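Local coordinates for putative leucoanthocyanidin reductase 1 (Vitis vinifera, PDB 3I5M), which probably catalyses the NADPH-dependent reduction of leucoanthocyanidins to flavan-3-ols, at residues N190-F195 with C225-I230. Numbering follows the deposited sequence. Where two conformers were deposited one is given.
Sequences NVKAYF and CNCLNI
A chi1 of -173° turns SG of Cys227 away from its own amide nitrogen, and with the ring of Tyr194 swung opposite its own carbonyl carbon (chi1 -66°), the sulfur comes over one face of the phenol, 4.1 Å from SG to the ring centroid, a sulfur-aromatic contact. The two residues form the non-hydrogen-bonded pair of a short antiparallel strand pairing, and next to them Ala193 and Leu228 form the hydrogen-bonded pair: Ala193 N reaches Leu228 O at 2.7 Å, and Leu228 N returns to Ala193 O at 2.9 Å. Phe195 N extends the pairing to Asn226 O, which also lies in the plane of the Phe195 ring, at its edge. Lys192, bent at chi2 (-86°), runs across the partner strand, where NZ donates a hydrogen bond to Cys227 O at 3.2 Å, the donor tilted from the carbonyl plane, while its stronger polar partner is Glu232, in a salt bridge. Replacing Lys192 with an alanine is likely to leave Glu232 without its cationic mate and to take this donor from Cys227 O. The side chain of Asn229 caps a backbone N at the start of helix 230-241, and a water spans Asn190 O and, weakly, Asn229 ND2. As a worked example of edge-strand pairing, 227-228 closes one side of a small mixed sheet in which 193-196 is central and 161-162 lies beyond; Ala193 and Phe195 pack on helix 266-277, Leu228 on helices 230-241 and 307-314, and Tyr194 touches Asn160 of the NADP(+) site.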
loop_
_atom_site.group_PDB
_atom_site.type_symbol
_atom_site.label_atom_id
_atom_site.label_comp_id
_atom_site.label_asym_id
_atom_site.label_seq_id
_atom_site.Cartn_x
_atom_site.Cartn_y
_atom_site.Cartn_z
ATOM N N ASN A 190 10.450 21.679 0.367
ATOM C CA ASN A 190 10.440 21.762 -1.116
ATOM C C ASN A 190 10.799 20.416 -1.789
ATOM O O ASN A 190 11.363 20.372 -2.886
ATOM C CB ASN A 190 11.339 22.909 -1.615
ATOM C CG ASN A 190 11.088 23.273 -3.070
ATOM O OD1 ASN A 190 9.951 23.427 -3.501
ATOM N ND2 ASN A 190 12.161 23.431 -3.832
ATOM N N VAL A 191 10.438 19.313 -1.126
ATOM C CA VAL A 191 10.696 17.978 -1.642
ATOM C C VAL A 191 9.392 17.258 -1.974
ATOM O O VAL A 191 8.599 17.031 -1.074
ATOM C CB VAL A 191 11.515 17.134 -0.648
ATOM C CG1 VAL A 191 11.674 15.727 -1.178
ATOM C CG2 VAL A 191 12.871 17.758 -0.406
ATOM N N LYS A 192 9.197 16.896 -3.254
ATOM C CA LYS A 192 7.910 16.359 -3.790
ATOM C C LYS A 192 7.547 14.919 -3.384
ATOM O O LYS A 192 8.419 14.042 -3.247
ATOM C CB LYS A 192 7.858 16.432 -5.341
ATOM C CG LYS A 192 7.940 17.837 -5.973
ATOM C CD LYS A 192 6.598 18.460 -6.049
ATOM C CE LYS A 192 6.606 19.677 -6.932
ATOM N NZ LYS A 192 5.230 20.224 -6.977
ATOM N N ALA A 193 6.247 14.665 -3.246
ATOM C CA ALA A 193 5.761 13.312 -3.037
ATOM C C ALA A 193 4.530 13.066 -3.899
ATOM O O ALA A 193 3.933 14.031 -4.404
ATOM C CB ALA A 193 5.452 13.090 -1.547
ATOM N N TYR A 194 4.159 11.786 -4.072
ATOM C CA TYR A 194 2.891 11.429 -4.716
ATOM C C TYR A 194 1.834 10.934 -3.709
ATOM O O TYR A 194 2.101 10.049 -2.881
ATOM C CB TYR A 194 3.088 10.398 -5.819
ATOM C CG TYR A 194 3.886 10.873 -7.018
ATOM C CD1 TYR A 194 5.242 10.571 -7.140
ATOM C CD2 TYR A 194 3.286 11.592 -8.043
ATOM C CE1 TYR A 194 5.985 10.991 -8.242
ATOM C CE2 TYR A 194 4.033 12.015 -9.162
ATOM C CZ TYR A 194 5.381 11.711 -9.247
ATOM O OH TYR A 194 6.133 12.120 -10.340
ATOM N N PHE A 195 0.641 11.525 -3.783
ATOM C CA PHE A 195 -0.461 11.209 -2.877
ATOM C C PHE A 195 -1.628 10.598 -3.661
ATOM O O PHE A 195 -2.067 11.154 -4.666
ATOM C CB PHE A 195 -0.944 12.468 -2.149
ATOM C CG PHE A 195 0.100 13.101 -1.280
ATOM C CD1 PHE A 195 0.246 12.703 0.049
ATOM C CD2 PHE A 195 0.959 14.079 -1.797
ATOM C CE1 PHE A 195 1.225 13.271 0.852
ATOM C CE2 PHE A 195 1.944 14.655 -1.000
ATOM C CZ PHE A 195 2.076 14.257 0.338
ATOM N N CYS A 225 -1.074 15.464 -11.017
ATOM C CA CYS A 225 -1.954 16.424 -10.343
ATOM C C CYS A 225 -1.812 16.284 -8.848
ATOM O O CYS A 225 -2.135 17.208 -8.102
ATOM C CB CYS A 225 -3.417 16.164 -10.714
ATOM S SG CYS A 225 -4.027 14.510 -10.148
ATOM N N ASN A 226 -1.356 15.110 -8.416
ATOM C CA ASN A 226 -1.172 14.821 -6.998
ATOM C C ASN A 226 0.289 14.809 -6.557
ATOM O O ASN A 226 0.620 14.338 -5.459
ATOM C CB ASN A 226 -1.904 13.526 -6.621
ATOM C CG ASN A 226 -3.413 13.652 -6.787
ATOM O OD1 ASN A 226 -3.903 14.735 -7.070
ATOM N ND2 ASN A 226 -4.146 12.562 -6.615
ATOM N N CYS A 227 1.161 15.355 -7.407
ATOM C CA CYS A 227 2.581 15.508 -7.070
ATOM C C CYS A 227 2.895 16.832 -6.309
ATOM O O CYS A 227 2.994 17.917 -6.899
ATOM C CB CYS A 227 3.412 15.378 -8.341
ATOM S SG CYS A 227 5.172 15.343 -8.053
ATOM N N LEU A 228 3.052 16.726 -4.993
ATOM C CA LEU A 228 3.103 17.896 -4.117
ATOM C C LEU A 228 4.226 17.841 -3.076
ATOM O O LEU A 228 4.642 16.757 -2.659
ATOM C CB LEU A 228 1.776 18.028 -3.377
ATOM C CG LEU A 228 0.484 18.293 -4.156
ATOM C CD1 LEU A 228 -0.697 18.115 -3.232
ATOM C CD2 LEU A 228 0.441 19.698 -4.794
ATOM N N ASN A 229 4.722 19.002 -2.655
ATOM C CA ASN A 229 5.544 19.058 -1.448
ATOM C C ASN A 229 4.675 19.490 -0.258
ATOM O O ASN A 229 3.520 19.856 -0.463
ATOM C CB ASN A 229 6.821 19.899 -1.640
ATOM C CG ASN A 229 6.564 21.271 -2.275
ATOM O OD1 ASN A 229 5.590 21.945 -1.965
ATOM N ND2 ASN A 229 7.461 21.683 -3.155
ATOM N N ILE A 230 5.192 19.402 0.970
ATOM C CA ILE A 230 4.396 19.765 2.153
ATOM C C ILE A 230 3.911 21.208 2.219
ATOM O O ILE A 230 2.843 21.466 2.787
ATOM C CB ILE A 230 5.068 19.425 3.491
ATOM C CG1 ILE A 230 6.556 19.139 3.310
ATOM C CG2 ILE A 230 4.381 18.234 4.145
HETATM O O HOH W 1 9.656 21.311 -5.201
#